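Local coordinates for protein BauA (Acinetobacter baumannii, PDB 6HCP) that acts as the outer-membrane receptor and probable TonB-dependent transporter that takes up iron as ferric preacinetobactin, at residues 40-45 with 612-617; 61-66 with 562-567; 65-70 with 81-86; 90-95 with 647-652; 120-125 with 147-152. All coordinates share one frame; numbering follows the deposited sequence.

Interaction 1 (40-45 with 612-617). With EDO (1,2-ethanediol), chain U; EDO (1,2-ethanediol), chain I; EDO (1,2-ethanediol), chain H.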
# COMPACT_ATOMS: atom_id res chain seq x y z
N GLY A 40 19.17 23.75 -8.98
CA GLY A 40 18.33 22.83 -8.23
C GLY A 40 18.08 23.29 -6.80
O GLY A 40 17.11 22.87 -6.19
N GLY A 41 19.04 24.01 -6.21
CA GLY A 41 18.88 24.57 -4.89
C GLY A 41 19.15 23.57 -3.75
O GLY A 41 19.01 23.93 -2.59
N GLN A 42 19.60 22.35 -4.08
CA GLN A 42 19.69 21.30 -3.04
C GLN A 42 21.14 21.03 -2.61
O GLN A 42 21.36 20.47 -1.54
CB GLN A 42 18.94 20.07 -3.53
CG GLN A 42 17.44 20.32 -3.51
CD GLN A 42 16.66 19.22 -4.18
OE1 GLN A 42 17.22 18.50 -5.00
NE2 GLN A 42 15.42 19.02 -3.71
N VAL A 43 22.10 21.49 -3.42
CA VAL A 43 23.51 21.31 -3.17
C VAL A 43 24.20 22.67 -3.32
O VAL A 43 23.80 23.50 -4.16
CB VAL A 43 24.06 20.28 -4.16
CG1 VAL A 43 25.57 20.32 -4.30
CG2 VAL A 43 23.58 18.88 -3.79
N ALA A 44 25.23 22.90 -2.51
CA ALA A 44 26.02 24.15 -2.56
C ALA A 44 27.28 23.94 -3.39
O ALA A 44 27.70 22.82 -3.66
CB ALA A 44 26.32 24.60 -1.16
N THR A 45 27.91 25.05 -3.79
CA THR A 45 29.01 25.00 -4.75
C THR A 45 30.36 24.96 -4.04
O THR A 45 31.39 24.84 -4.69
CB THR A 45 28.96 26.19 -5.71
OG1 THR A 45 28.89 27.36 -4.89
CG2 THR A 45 27.77 26.15 -6.64
N GLY A 612 18.07 9.75 -6.86
CA GLY A 612 16.95 10.56 -6.45
C GLY A 612 16.64 11.57 -7.55
O GLY A 612 17.54 12.21 -8.11
N ALA A 613 15.38 11.59 -7.98
CA ALA A 613 14.95 12.44 -9.07
C ALA A 613 13.76 13.26 -8.59
O ALA A 613 12.96 12.77 -7.78
CB ALA A 613 14.59 11.62 -10.29
N GLU A 614 13.65 14.48 -9.13
CA GLU A 614 12.49 15.32 -8.92
C GLU A 614 12.10 15.94 -10.27
O GLU A 614 12.96 16.24 -11.10
CB GLU A 614 12.78 16.43 -7.91
CG GLU A 614 13.06 15.95 -6.50
CD GLU A 614 13.07 17.05 -5.45
OE1 GLU A 614 13.25 18.22 -5.84
OE2 GLU A 614 12.86 16.74 -4.27
N TRP A 615 10.79 16.13 -10.46
CA TRP A 615 10.24 16.71 -11.69
C TRP A 615 9.16 17.74 -11.31
O TRP A 615 8.32 17.46 -10.46
CB TRP A 615 9.70 15.60 -12.60
CG TRP A 615 8.94 16.10 -13.80
CD1 TRP A 615 9.43 16.83 -14.85
CD2 TRP A 615 7.54 15.89 -14.08
NE1 TRP A 615 8.44 17.10 -15.75
CE2 TRP A 615 7.27 16.55 -15.30
CE3 TRP A 615 6.50 15.24 -13.42
CZ2 TRP A 615 5.99 16.57 -15.86
CZ3 TRP A 615 5.24 15.24 -13.98
CH2 TRP A 615 4.99 15.89 -15.19
N ASP A 616 9.33 18.97 -11.82
CA ASP A 616 8.45 20.10 -11.52
C ASP A 616 7.48 20.36 -12.69
O ASP A 616 7.84 20.23 -13.85
CB ASP A 616 9.26 21.39 -11.32
CG ASP A 616 10.13 21.43 -10.08
OD1 ASP A 616 9.89 20.65 -9.14
OD2 ASP A 616 10.96 22.36 -10.02
N THR A 617 6.23 20.70 -12.36
CA THR A 617 5.27 21.19 -13.36
C THR A 617 4.37 22.23 -12.69
O THR A 617 4.11 22.15 -11.48
CB THR A 617 4.50 20.03 -14.01
OG1 THR A 617 3.78 20.50 -15.16
CG2 THR A 617 3.53 19.36 -13.06
C1 EDO U . 19.99 19.27 -7.26
O1 EDO U . 20.47 17.91 -7.30
C2 EDO U . 21.13 20.14 -6.73
O2 EDO U . 20.65 21.37 -6.26
C1 EDO I . 17.22 15.62 -6.70
O1 EDO I . 18.16 16.65 -6.22
C2 EDO I . 17.09 14.43 -5.76
O2 EDO I . 16.36 14.71 -4.58
C1 EDO H . 30.73 21.14 -2.74
O1 EDO H . 32.00 21.32 -3.39
C2 EDO H . 29.77 20.38 -3.66
O2 EDO H . 28.51 20.15 -2.97
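Gln42 reaches across from the N-terminal loop to Glu614 on the inner side of the barrel wall. Its side chain starts close to a bound ethanediol (chain U): CB lies 3.5 Å from O2 of that molecule. The same O2 takes a hydrogen bond from the backbone N of Gln42, at 2.6 Å. CG stands anti to the carbonyl carbon (chi1 -72°), and the chain runs on extended, which brings the amide up to Glu614. Gln42 CD lies 3.9 Å from Glu614 OE1. At the tip the two amide atoms part company. OE1 of Gln42 lies close to O1 of a second ethanediol (chain I), but so close that the bond is doubtful. Gln42 NE2 faces the carboxylate, 3.1 Å from Glu614 OE1 and 3.5 Å from Glu614 OE2. Both bonds are weak, and the first is clearly bent, with an N-H...O angle of 127°. The two side chains come from opposite directions, with amide and carboxylate planes turned 61° apart. NE2 also bonds to Asp74. Glu614 is held more firmly by salt bridges from its OE1 to Arg576 and Arg657. Those charges probably keep it ionised and fix the carboxylate. Strand 612-617 belongs to the beta-barrel, and Thr68 anchors the backbone of Gln42. This is a polar plug-to-wall contact, as expected in TonB-dependent receptors, whose barrel is filled by an N-terminal plug domain.

Interaction 2 (61-66 with 562-567). With C8E ((hydroxyethyloxy)tri(ethyloxy)octane), chain B; EDO (1,2-ethanediol), chain H.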
# COMPACT_ATOMS: atom_id res chain seq x y z
N PRO A 61 40.56 19.10 -4.15
CA PRO A 61 41.13 17.80 -4.54
C PRO A 61 40.74 16.70 -3.55
O PRO A 61 41.55 15.86 -3.16
CB PRO A 61 42.63 18.07 -4.49
CG PRO A 61 42.77 19.05 -3.35
CD PRO A 61 41.52 19.91 -3.38
N PHE A 62 39.44 16.67 -3.25
CA PHE A 62 38.79 15.69 -2.39
C PHE A 62 37.36 15.52 -2.92
O PHE A 62 36.88 16.42 -3.63
CB PHE A 62 38.73 16.18 -0.94
CG PHE A 62 40.07 16.39 -0.29
CD1 PHE A 62 40.78 15.32 0.22
CD2 PHE A 62 40.64 17.65 -0.25
CE1 PHE A 62 42.07 15.51 0.71
CE2 PHE A 62 41.91 17.83 0.26
CZ PHE A 62 42.62 16.76 0.74
N ASN A 63 36.75 14.38 -2.63
CA ASN A 63 35.36 14.12 -2.99
C ASN A 63 34.46 14.69 -1.88
O ASN A 63 34.45 14.20 -0.74
CB ASN A 63 35.17 12.62 -3.26
CG ASN A 63 33.82 12.29 -3.87
OD1 ASN A 63 32.85 13.00 -3.66
ND2 ASN A 63 33.77 11.24 -4.67
N THR A 64 33.80 15.80 -2.20
CA THR A 64 33.04 16.61 -1.27
C THR A 64 31.63 16.85 -1.82
O THR A 64 31.41 16.88 -3.03
CB THR A 64 33.68 17.98 -1.04
OG1 THR A 64 33.85 18.62 -2.31
CG2 THR A 64 35.00 17.86 -0.30
N ILE A 65 30.67 16.99 -0.89
CA ILE A 65 29.32 17.41 -1.26
C ILE A 65 28.74 18.20 -0.10
O ILE A 65 29.06 17.94 1.06
CB ILE A 65 28.44 16.20 -1.65
CG1 ILE A 65 27.07 16.68 -2.14
CG2 ILE A 65 28.30 15.24 -0.48
CD1 ILE A 65 26.55 15.96 -3.33
N SER A 66 27.97 19.24 -0.43
CA SER A 66 27.28 20.02 0.58
C SER A 66 25.79 20.12 0.25
O SER A 66 25.44 20.62 -0.81
CB SER A 66 27.89 21.39 0.69
OG SER A 66 27.15 22.21 1.57
N GLY A 562 38.05 1.37 -3.82
CA GLY A 562 36.75 1.74 -4.31
C GLY A 562 36.82 2.60 -5.55
O GLY A 562 37.80 3.30 -5.81
N ILE A 563 35.71 2.59 -6.29
CA ILE A 563 35.45 3.47 -7.40
C ILE A 563 34.05 4.06 -7.22
O ILE A 563 33.11 3.34 -6.89
CB ILE A 563 35.57 2.71 -8.73
CG1 ILE A 563 36.98 2.16 -8.97
CG2 ILE A 563 35.10 3.58 -9.89
CD1 ILE A 563 37.03 1.09 -10.03
N GLU A 564 33.94 5.38 -7.42
CA GLU A 564 32.71 6.16 -7.17
C GLU A 564 32.39 6.99 -8.42
O GLU A 564 33.25 7.74 -8.88
CB GLU A 564 32.93 7.11 -5.99
CG GLU A 564 33.59 6.50 -4.75
CD GLU A 564 34.25 7.52 -3.83
OE1 GLU A 564 33.88 7.60 -2.65
OE2 GLU A 564 35.14 8.24 -4.30
N TRP A 565 31.16 6.89 -8.94
CA TRP A 565 30.64 7.83 -9.91
C TRP A 565 29.39 8.47 -9.32
O TRP A 565 28.46 7.75 -8.97
CB TRP A 565 30.33 7.16 -11.26
CG TRP A 565 29.61 8.06 -12.21
CD1 TRP A 565 29.83 9.40 -12.41
CD2 TRP A 565 28.53 7.71 -13.08
NE1 TRP A 565 28.93 9.90 -13.32
CE2 TRP A 565 28.14 8.88 -13.77
CE3 TRP A 565 27.86 6.51 -13.37
CZ2 TRP A 565 27.10 8.89 -14.70
CZ3 TRP A 565 26.81 6.53 -14.27
CH2 TRP A 565 26.45 7.70 -14.93
N SER A 566 29.41 9.79 -9.10
CA SER A 566 28.23 10.45 -8.57
C SER A 566 27.98 11.76 -9.33
O SER A 566 28.82 12.23 -10.10
CB SER A 566 28.34 10.68 -7.09
OG SER A 566 29.46 11.46 -6.80
N PHE A 567 26.78 12.31 -9.13
CA PHE A 567 26.35 13.48 -9.90
C PHE A 567 25.27 14.20 -9.11
O PHE A 567 24.61 13.62 -8.23
CB PHE A 567 25.86 13.06 -11.29
CG PHE A 567 25.02 11.81 -11.31
CD1 PHE A 567 23.69 11.86 -10.93
CD2 PHE A 567 25.58 10.58 -11.58
CE1 PHE A 567 22.94 10.70 -10.85
CE2 PHE A 567 24.82 9.42 -11.51
CZ PHE A 567 23.51 9.48 -11.12
C1 C8E B . 38.20 -1.64 -7.59
C2 C8E B . 38.85 -0.42 -6.97
C3 C8E B . 39.98 0.16 -7.82
C4 C8E B . 40.93 1.04 -7.01
C5 C8E B . 42.37 0.57 -7.19
C6 C8E B . 43.34 1.47 -6.42
C7 C8E B . 43.02 2.95 -6.61
C8 C8E B . 44.18 3.82 -6.14
O9 C8E B . 43.99 5.15 -6.62
C10 C8E B . 44.98 6.05 -6.11
C11 C8E B . 46.06 6.35 -7.15
O12 C8E B . 46.99 7.34 -6.67
C13 C8E B . 47.69 8.04 -7.70
C14 C8E B . 48.22 9.36 -7.15
O15 C8E B . 48.12 9.40 -5.72
C16 C8E B . 49.40 9.49 -5.07
C17 C8E B . 49.48 10.68 -4.13
O18 C8E B . 49.42 11.93 -4.84
C19 C8E B . 50.71 12.48 -5.10
C20 C8E B . 50.56 13.93 -5.54
O21 C8E B . 49.28 14.34 -5.07
C1 EDO H . 30.73 21.14 -2.74
O1 EDO H . 32.00 21.32 -3.39
C2 EDO H . 29.77 20.38 -3.66
O2 EDO H . 28.51 20.15 -2.97
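In one of two modelled positions, Glu564 meets Asn63 through a single weak hydrogen bond. Asn63 ND2 lies 3.3 Å from Glu564 OE2, with an N-H...O angle of 133°. The side chains approach from opposite directions, and the amide and carboxylate planes are 64° apart. CG of Asn63 is anti to its backbone N (chi1 -170°), which places the amide beside the carboxylate. The tighter part of the site is the polar cluster round the carboxylate. Ser529 bonds to both Asn63 ND2 and Glu564 OE2, Arg107 forms a salt bridge to OE2, and Ser90 bonds to OE1. The direct contact is looser: one weak, bent bond, with the side chains spanning 9.4 Å between the CA atoms of Asn63 and Glu564. On the outer side of the wall, Ile563, in one of its two conformers, packs against a detergent molecule (chain B). Segment 61-66 runs onto strand 64-68, an outermost strand of the plug sheet, beside strand 135-142. Glu564 lies on barrel strand 549-569, between strands 524-541 and 575-590.

Interaction 3 (65-70 with 81-86); sequences ISYTDK and TEVIAA. With EDO (1,2-ethanediol), chain H.
Tyr67, near the end of strand 64-68, faces Val83 in the short helix 81-84. Their CA atoms are 7.6 Å apart, and no direct hydrogen bond joins the two segments. Thr68 is the N-cap of the helix that starts at Asp69, and the chain turns there. CG of Tyr67 sits anti to the carbonyl carbon (chi1 -57°), bringing one ring face over the backbone of Val83. Val83 O stands 4.0 Å above the plane of the Tyr67 ring, over its centre. Ile65 CG1 covers part of the opposite face. Val83 CG1 touches Tyr67 CD2 at 3.9 Å, and Ile84 CG2 meets Tyr67 CE2 at 4.1 Å. The hydroxyl reaches the other segment through a water in the ring plane. Tyr67 OH donates to this water at 2.7 Å, and the water donates to Ile84 O at 2.7 Å. The contact is therefore mainly apolar within the plug, and the water bonds to both the buried Tyr67 hydroxyl and Ile84 O, which are too far apart to bond directly.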
# COMPACT_ATOMS: atom_id res chain seq x y z
N ILE A 65 30.67 16.99 -0.89
CA ILE A 65 29.32 17.41 -1.26
C ILE A 65 28.74 18.20 -0.10
O ILE A 65 29.06 17.94 1.06
CB ILE A 65 28.44 16.20 -1.65
CG1 ILE A 65 27.07 16.68 -2.14
CG2 ILE A 65 28.30 15.24 -0.48
CD1 ILE A 65 26.55 15.96 -3.33
N SER A 66 27.97 19.24 -0.43
CA SER A 66 27.28 20.02 0.58
C SER A 66 25.79 20.12 0.25
O SER A 66 25.44 20.62 -0.81
CB SER A 66 27.89 21.39 0.69
OG SER A 66 27.15 22.21 1.57
N TYR A 67 24.96 19.67 1.18
CA TYR A 67 23.50 19.71 1.04
C TYR A 67 22.97 20.98 1.71
O TYR A 67 23.39 21.33 2.81
CB TYR A 67 22.87 18.48 1.69
CG TYR A 67 23.37 17.18 1.14
CD1 TYR A 67 22.91 16.70 -0.08
CD2 TYR A 67 24.32 16.43 1.82
CE1 TYR A 67 23.44 15.54 -0.64
CE2 TYR A 67 24.85 15.26 1.27
CZ TYR A 67 24.32 14.76 0.09
OH TYR A 67 24.88 13.66 -0.51
N THR A 68 21.96 21.58 1.09
CA THR A 68 21.33 22.80 1.64
C THR A 68 20.19 22.44 2.59
O THR A 68 19.61 21.34 2.53
CB THR A 68 20.83 23.73 0.52
OG1 THR A 68 19.75 23.07 -0.14
CG2 THR A 68 21.91 24.07 -0.49
N ASP A 69 19.79 23.43 3.38
CA ASP A 69 18.64 23.33 4.23
C ASP A 69 17.36 23.09 3.41
O ASP A 69 16.45 22.48 3.91
CB ASP A 69 18.52 24.52 5.18
CG ASP A 69 18.51 25.91 4.54
OD1 ASP A 69 18.95 26.06 3.39
OD2 ASP A 69 18.03 26.82 5.20
N LYS A 70 17.32 23.56 2.16
CA LYS A 70 16.17 23.30 1.29
C LYS A 70 16.06 21.78 1.03
O LYS A 70 14.97 21.19 1.13
CB LYS A 70 16.27 24.10 -0.02
CG LYS A 70 15.15 23.83 -1.04
CD LYS A 70 13.75 23.93 -0.46
CE LYS A 70 12.65 24.16 -1.48
NZ LYS A 70 12.62 23.10 -2.52
N THR A 81 21.68 11.12 8.93
CA THR A 81 21.71 9.96 8.00
C THR A 81 20.73 10.19 6.84
O THR A 81 21.04 9.89 5.69
CB THR A 81 21.35 8.66 8.73
OG1 THR A 81 22.30 8.46 9.78
CG2 THR A 81 21.36 7.46 7.81
N GLU A 82 19.54 10.69 7.16
CA GLU A 82 18.46 10.90 6.18
C GLU A 82 18.82 12.03 5.22
O GLU A 82 18.19 12.15 4.17
CB GLU A 82 17.14 11.19 6.90
CG GLU A 82 16.58 9.96 7.57
CD GLU A 82 15.24 10.13 8.27
OE1 GLU A 82 14.58 11.17 8.08
OE2 GLU A 82 14.85 9.18 8.96
N VAL A 83 19.83 12.84 5.56
CA VAL A 83 20.36 13.80 4.62
C VAL A 83 21.45 13.16 3.76
O VAL A 83 21.47 13.35 2.54
CB VAL A 83 20.91 15.05 5.34
CG1 VAL A 83 21.41 16.06 4.34
CG2 VAL A 83 19.87 15.68 6.26
N ILE A 84 22.47 12.57 4.39
CA ILE A 84 23.73 12.29 3.67
C ILE A 84 23.71 10.92 2.97
O ILE A 84 24.52 10.71 2.06
CB ILE A 84 24.95 12.43 4.60
CG1 ILE A 84 24.98 11.35 5.68
CG2 ILE A 84 25.00 13.84 5.16
CD1 ILE A 84 26.25 11.34 6.51
N ALA A 85 22.87 9.99 3.41
CA ALA A 85 22.91 8.63 2.88
C ALA A 85 21.93 8.44 1.71
O ALA A 85 22.01 7.45 1.01
CB ALA A 85 22.63 7.62 3.96
N ALA A 86 20.97 9.34 1.55
CA ALA A 86 19.84 9.05 0.65
C ALA A 86 20.34 8.83 -0.79
O ALA A 86 19.92 7.91 -1.46
CB ALA A 86 18.80 10.14 0.74
C1 EDO H . 30.73 21.14 -2.74
O1 EDO H . 32.00 21.32 -3.39
C2 EDO H . 29.77 20.38 -3.66
O2 EDO H . 28.51 20.15 -2.97
O HOH W 1 26.48 12.42 1.24

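Interaction 4 (90-95 with 647-652). With C8E ((hydroxyethyloxy)tri(ethyloxy)octane), chain C.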
# COMPACT_ATOMS: atom_id res chain seq x y z
N SER A 90 28.58 6.28 -1.71
CA SER A 90 29.74 6.02 -0.88
C SER A 90 29.38 6.05 0.61
O SER A 90 30.26 5.93 1.47
CB SER A 90 30.86 6.99 -1.20
OG SER A 90 31.40 6.69 -2.48
N ILE A 91 28.09 6.25 0.93
CA ILE A 91 27.67 6.20 2.32
C ILE A 91 26.69 5.03 2.49
O ILE A 91 25.85 4.79 1.63
CB ILE A 91 27.07 7.56 2.72
CG1 ILE A 91 28.14 8.65 2.54
CG2 ILE A 91 26.51 7.50 4.13
CD1 ILE A 91 27.80 9.98 3.11
N TYR A 92 26.87 4.27 3.56
CA TYR A 92 26.00 3.14 3.84
C TYR A 92 25.46 3.23 5.26
O TYR A 92 26.22 3.47 6.20
CB TYR A 92 26.75 1.81 3.68
CG TYR A 92 25.91 0.61 4.02
CD1 TYR A 92 24.84 0.23 3.21
CD2 TYR A 92 26.10 -0.07 5.22
CE1 TYR A 92 23.98 -0.78 3.60
CE2 TYR A 92 25.25 -1.09 5.61
CZ TYR A 92 24.21 -1.47 4.77
OH TYR A 92 23.36 -2.45 5.17
N THR A 93 24.16 2.98 5.40
CA THR A 93 23.53 2.80 6.70
C THR A 93 22.78 1.47 6.70
O THR A 93 22.22 1.06 5.67
CB THR A 93 22.60 3.98 7.08
OG1 THR A 93 22.07 3.72 8.38
CG2 THR A 93 21.47 4.17 6.09
N ASN A 94 22.69 0.84 7.88
CA ASN A 94 21.90 -0.34 8.07
C ASN A 94 20.40 0.02 8.05
O ASN A 94 19.57 -0.85 7.92
CB ASN A 94 22.27 -1.08 9.35
CG ASN A 94 22.08 -0.25 10.60
OD1 ASN A 94 22.73 0.80 10.76
ND2 ASN A 94 21.15 -0.67 11.45
N GLY A 95 20.05 1.29 8.33
CA GLY A 95 18.70 1.80 8.02
C GLY A 95 17.62 1.41 9.03
O GLY A 95 16.44 1.57 8.74
N PRO A 647 21.36 -10.85 2.19
CA PRO A 647 21.32 -10.48 0.78
C PRO A 647 21.26 -8.96 0.60
O PRO A 647 20.90 -8.22 1.52
CB PRO A 647 20.03 -11.15 0.25
CG PRO A 647 19.20 -11.39 1.48
CD PRO A 647 20.19 -11.65 2.60
N GLY A 648 21.49 -8.53 -0.63
CA GLY A 648 21.17 -7.16 -1.02
C GLY A 648 19.69 -6.87 -0.87
O GLY A 648 18.87 -7.77 -0.66
N ARG A 649 19.34 -5.59 -0.89
CA ARG A 649 17.94 -5.19 -1.01
C ARG A 649 17.87 -3.88 -1.80
O ARG A 649 18.86 -3.15 -1.95
CB ARG A 649 17.26 -5.09 0.36
CG ARG A 649 17.38 -3.75 1.07
CD ARG A 649 18.73 -3.48 1.72
NE ARG A 649 19.19 -4.58 2.55
CZ ARG A 649 20.30 -4.55 3.30
NH1 ARG A 649 20.69 -5.67 3.90
NH2 ARG A 649 20.95 -3.39 3.48
N THR A 650 16.70 -3.67 -2.39
CA THR A 650 16.41 -2.47 -3.17
C THR A 650 15.19 -1.80 -2.55
O THR A 650 14.17 -2.44 -2.37
CB THR A 650 16.20 -2.82 -4.66
OG1 THR A 650 17.43 -3.27 -5.20
CG2 THR A 650 15.75 -1.63 -5.48
N LEU A 651 15.35 -0.54 -2.16
CA LEU A 651 14.29 0.21 -1.51
C LEU A 651 13.84 1.35 -2.44
O LEU A 651 14.66 1.99 -3.09
CB LEU A 651 14.80 0.75 -0.17
CG LEU A 651 15.34 -0.32 0.79
CD1 LEU A 651 15.85 0.32 2.08
CD2 LEU A 651 14.29 -1.37 1.11
N LEU A 652 12.53 1.63 -2.42
CA LEU A 652 11.93 2.70 -3.18
C LEU A 652 11.35 3.72 -2.21
O LEU A 652 10.72 3.34 -1.23
CB LEU A 652 10.82 2.17 -4.07
CG LEU A 652 11.22 1.12 -5.11
CD1 LEU A 652 9.99 0.72 -5.93
CD2 LEU A 652 12.31 1.64 -6.02
C1 C8E C . 31.84 3.52 -11.43
C2 C8E C . 30.88 2.40 -11.76
C3 C8E C . 30.51 1.59 -10.52
C4 C8E C . 29.48 0.52 -10.89
C5 C8E C . 28.94 -0.22 -9.67
C6 C8E C . 27.58 -0.86 -9.96
C7 C8E C . 26.90 -1.32 -8.68
C8 C8E C . 25.39 -1.53 -8.83
O9 C8E C . 24.92 -2.57 -7.99
C10 C8E C . 23.69 -2.36 -7.28
C11 C8E C . 23.34 -3.55 -6.39
O12 C8E C . 22.43 -4.47 -6.99
C13 C8E C . 22.99 -5.82 -7.09
C14 C8E C . 22.29 -6.86 -6.18
O15 C8E C . 23.13 -7.91 -5.62
C16 C8E C . 22.51 -8.63 -4.50
C17 C8E C . 23.39 -9.70 -3.78
O18 C8E C . 22.49 -10.45 -2.89
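Tyr92 and Arg649 cross at about a right angle and meet where the phenol hydroxyl reaches the edge of the guanidinium. Arg649 NH2 donates to Tyr92 OH at 3.1 Å, with an N-H...O angle of 156°. The hydroxyl oxygen lies almost in the guanidinium plane. NH2 in turn sits at the ring edge, in plane and not over a face, so this is not a cation-pi contact. The ring and guanidinium planes are 32° apart. CG of Tyr92 is anti to the backbone N (chi1 177°), which sets the hydroxyl at the arginine. The arginine chain is bent at chi2 and chi3, which brings its end round to the tyrosine. Tyr92 belongs to strand 91-92 of the plug domain, and Arg649 to strand 645-662 of the barrel, so the bond ties plug to wall. Arg649 NH1 bonds to Gln636 on the neighbouring strand 622-637, which probably helps position the guanidinium. Beside the arginine, Gly648 N gives a straight hydrogen bond to O18 of a detergent molecule (chain C), 3.1 Å away.

Interaction 5 (120-125 with 147-152). With EDO (1,2-ethanediol), chain G.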
# COMPACT_ATOMS: atom_id res chain seq x y z
N GLY A 120 33.17 23.66 11.60
CA GLY A 120 34.58 23.28 11.54
C GLY A 120 35.15 22.82 12.88
O GLY A 120 36.30 22.37 12.92
N LEU A 121 34.38 22.94 13.97
CA LEU A 121 34.84 22.62 15.33
C LEU A 121 34.26 21.28 15.80
O LEU A 121 33.04 21.10 15.81
CB LEU A 121 34.41 23.75 16.28
CG LEU A 121 35.05 23.73 17.67
CD1 LEU A 121 36.56 23.95 17.59
CD2 LEU A 121 34.41 24.78 18.57
N PHE A 122 35.13 20.42 16.33
CA PHE A 122 34.74 19.10 16.82
C PHE A 122 34.36 19.19 18.32
O PHE A 122 34.69 20.16 19.00
CB PHE A 122 35.87 18.11 16.52
CG PHE A 122 36.13 17.93 15.05
CD1 PHE A 122 37.00 18.77 14.36
CD2 PHE A 122 35.45 16.97 14.32
CE1 PHE A 122 37.18 18.65 13.00
CE2 PHE A 122 35.64 16.84 12.95
CZ PHE A 122 36.53 17.66 12.30
N GLY A 123 33.56 18.23 18.78
CA GLY A 123 33.18 18.11 20.18
C GLY A 123 31.99 18.96 20.60
O GLY A 123 31.77 19.13 21.83
N ILE A 124 31.20 19.48 19.64
CA ILE A 124 30.08 20.39 19.94
C ILE A 124 28.71 19.73 19.66
O ILE A 124 27.71 20.03 20.34
CB ILE A 124 30.20 21.70 19.13
CG1 ILE A 124 31.60 22.30 19.25
CG2 ILE A 124 29.12 22.68 19.53
CD1 ILE A 124 32.01 22.55 20.68
N THR A 125 28.65 18.96 18.58
CA THR A 125 27.41 18.37 18.05
C THR A 125 26.85 17.32 18.99
O THR A 125 27.55 16.74 19.82
CB THR A 125 27.67 17.77 16.65
OG1 THR A 125 28.86 16.99 16.71
CG2 THR A 125 27.80 18.81 15.57
N LEU A 147 45.31 15.68 8.33
CA LEU A 147 46.04 16.94 8.08
C LEU A 147 45.09 18.13 8.25
O LEU A 147 45.41 19.15 8.87
CB LEU A 147 46.68 16.96 6.69
CG LEU A 147 47.19 18.34 6.26
CD1 LEU A 147 48.28 18.83 7.22
CD2 LEU A 147 47.68 18.36 4.82
N LEU A 148 43.89 17.99 7.67
CA LEU A 148 42.91 19.10 7.60
C LEU A 148 42.22 19.31 8.94
O LEU A 148 41.89 20.44 9.29
CB LEU A 148 41.87 18.77 6.53
CG LEU A 148 42.41 18.37 5.17
CD1 LEU A 148 41.27 18.08 4.20
CD2 LEU A 148 43.34 19.44 4.62
N ASN A 149 41.94 18.21 9.66
CA ASN A 149 40.94 18.22 10.72
C ASN A 149 41.50 17.73 12.07
O ASN A 149 40.81 17.82 13.07
CB ASN A 149 39.73 17.36 10.34
CG ASN A 149 38.77 18.11 9.45
OD1 ASN A 149 38.44 19.25 9.73
ND2 ASN A 149 38.39 17.50 8.34
N GLY A 150 42.69 17.13 12.07
CA GLY A 150 43.18 16.48 13.27
C GLY A 150 42.41 15.20 13.55
O GLY A 150 41.98 14.50 12.64
N MET A 151 42.51 14.73 14.79
CA MET A 151 41.90 13.48 15.16
C MET A 151 40.64 13.80 15.95
O MET A 151 40.70 14.25 17.08
CB MET A 151 42.86 12.64 16.01
CG MET A 151 42.31 11.27 16.40
SD MET A 151 43.59 10.26 17.20
CE MET A 151 43.71 11.10 18.77
N PRO A 152 39.44 13.49 15.42
CA PRO A 152 38.22 13.72 16.19
C PRO A 152 38.07 12.72 17.33
O PRO A 152 38.77 11.70 17.39
CB PRO A 152 37.13 13.56 15.12
CG PRO A 152 37.72 12.55 14.17
CD PRO A 152 39.20 12.91 14.09
C1 EDO G . 38.90 21.11 17.69
O1 EDO G . 38.01 20.92 16.57
C2 EDO G . 38.91 19.88 18.60
O2 EDO G . 39.70 18.82 18.02
O HOH W 2 38.03 21.72 10.81
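Phe122, in one of its two modelled conformers, packs against Pro152 and Asn149. Its CB points toward the other segment, with CG anti to the carbonyl carbon (chi1 -63°), and the ring touches both Asn149 and Pro152. Phe122 CD2 packs 3.9 Å from Pro152 CB. The two side chains lie side by side and point the same way. Toward Asn149 the ring offers its far end: Phe122 CZ is 3.8 Å from Asn149 CB. The second kind of contact is between ring edge and polar oxygen. Asn149 OD1 lies near the plane of the ring, 3.6 Å from Phe122 CE1. The amide plane is turned 75° from the ring plane, and the two side chains cross at about a right angle. Hydrogen bonds complete the site. A water donates both to Gly120 O, at 2.8 Å, and to Asn149 OD1, at 2.7 Å, bridging the segments. The amide ND2 bonds to Ser145 near the start of helix 146-149. Phe122 N donates to O1 of an ethanediol (chain G) at 2.9 Å, nearly straight. Gly150, with positive phi, ends the helix and turns the chain toward Pro152. Both segments belong to the plug domain, where strand 121-122 edges its mixed sheet. Asn149 OD1 thus accepts from water while facing the weakly positive C-H edge of the ring, and ND2 is engaged by Ser145. The amide is probably held in one rotation by this pattern.

Interactions 1, 2 and 4 join the plug to the barrel wall, while interactions 3 and 5 lie within the plug. Interactions 2 and 3 share Ile65 and Ser66 of strand 64-68, and their centres are 14 Å apart. Interaction 1 joins the same strand: Ala44 N is 2.9 Å from Ser66 O, and Gly41 O is 2.7 Å from Thr68 OG1. An ethanediol (chain H) touches interactions 1, 2 and 3. Interactions 2 and 4 meet through Glu564 OE1 and Ser90 OG, at 2.6 Å. Ile91 of 90-95 packs on Ile84 and Ala85 of interaction 3. Interaction 5 touches interaction 2 through Phe62 and Leu148, but its centre is about 28 Å from that of interaction 4, across the chain's centre.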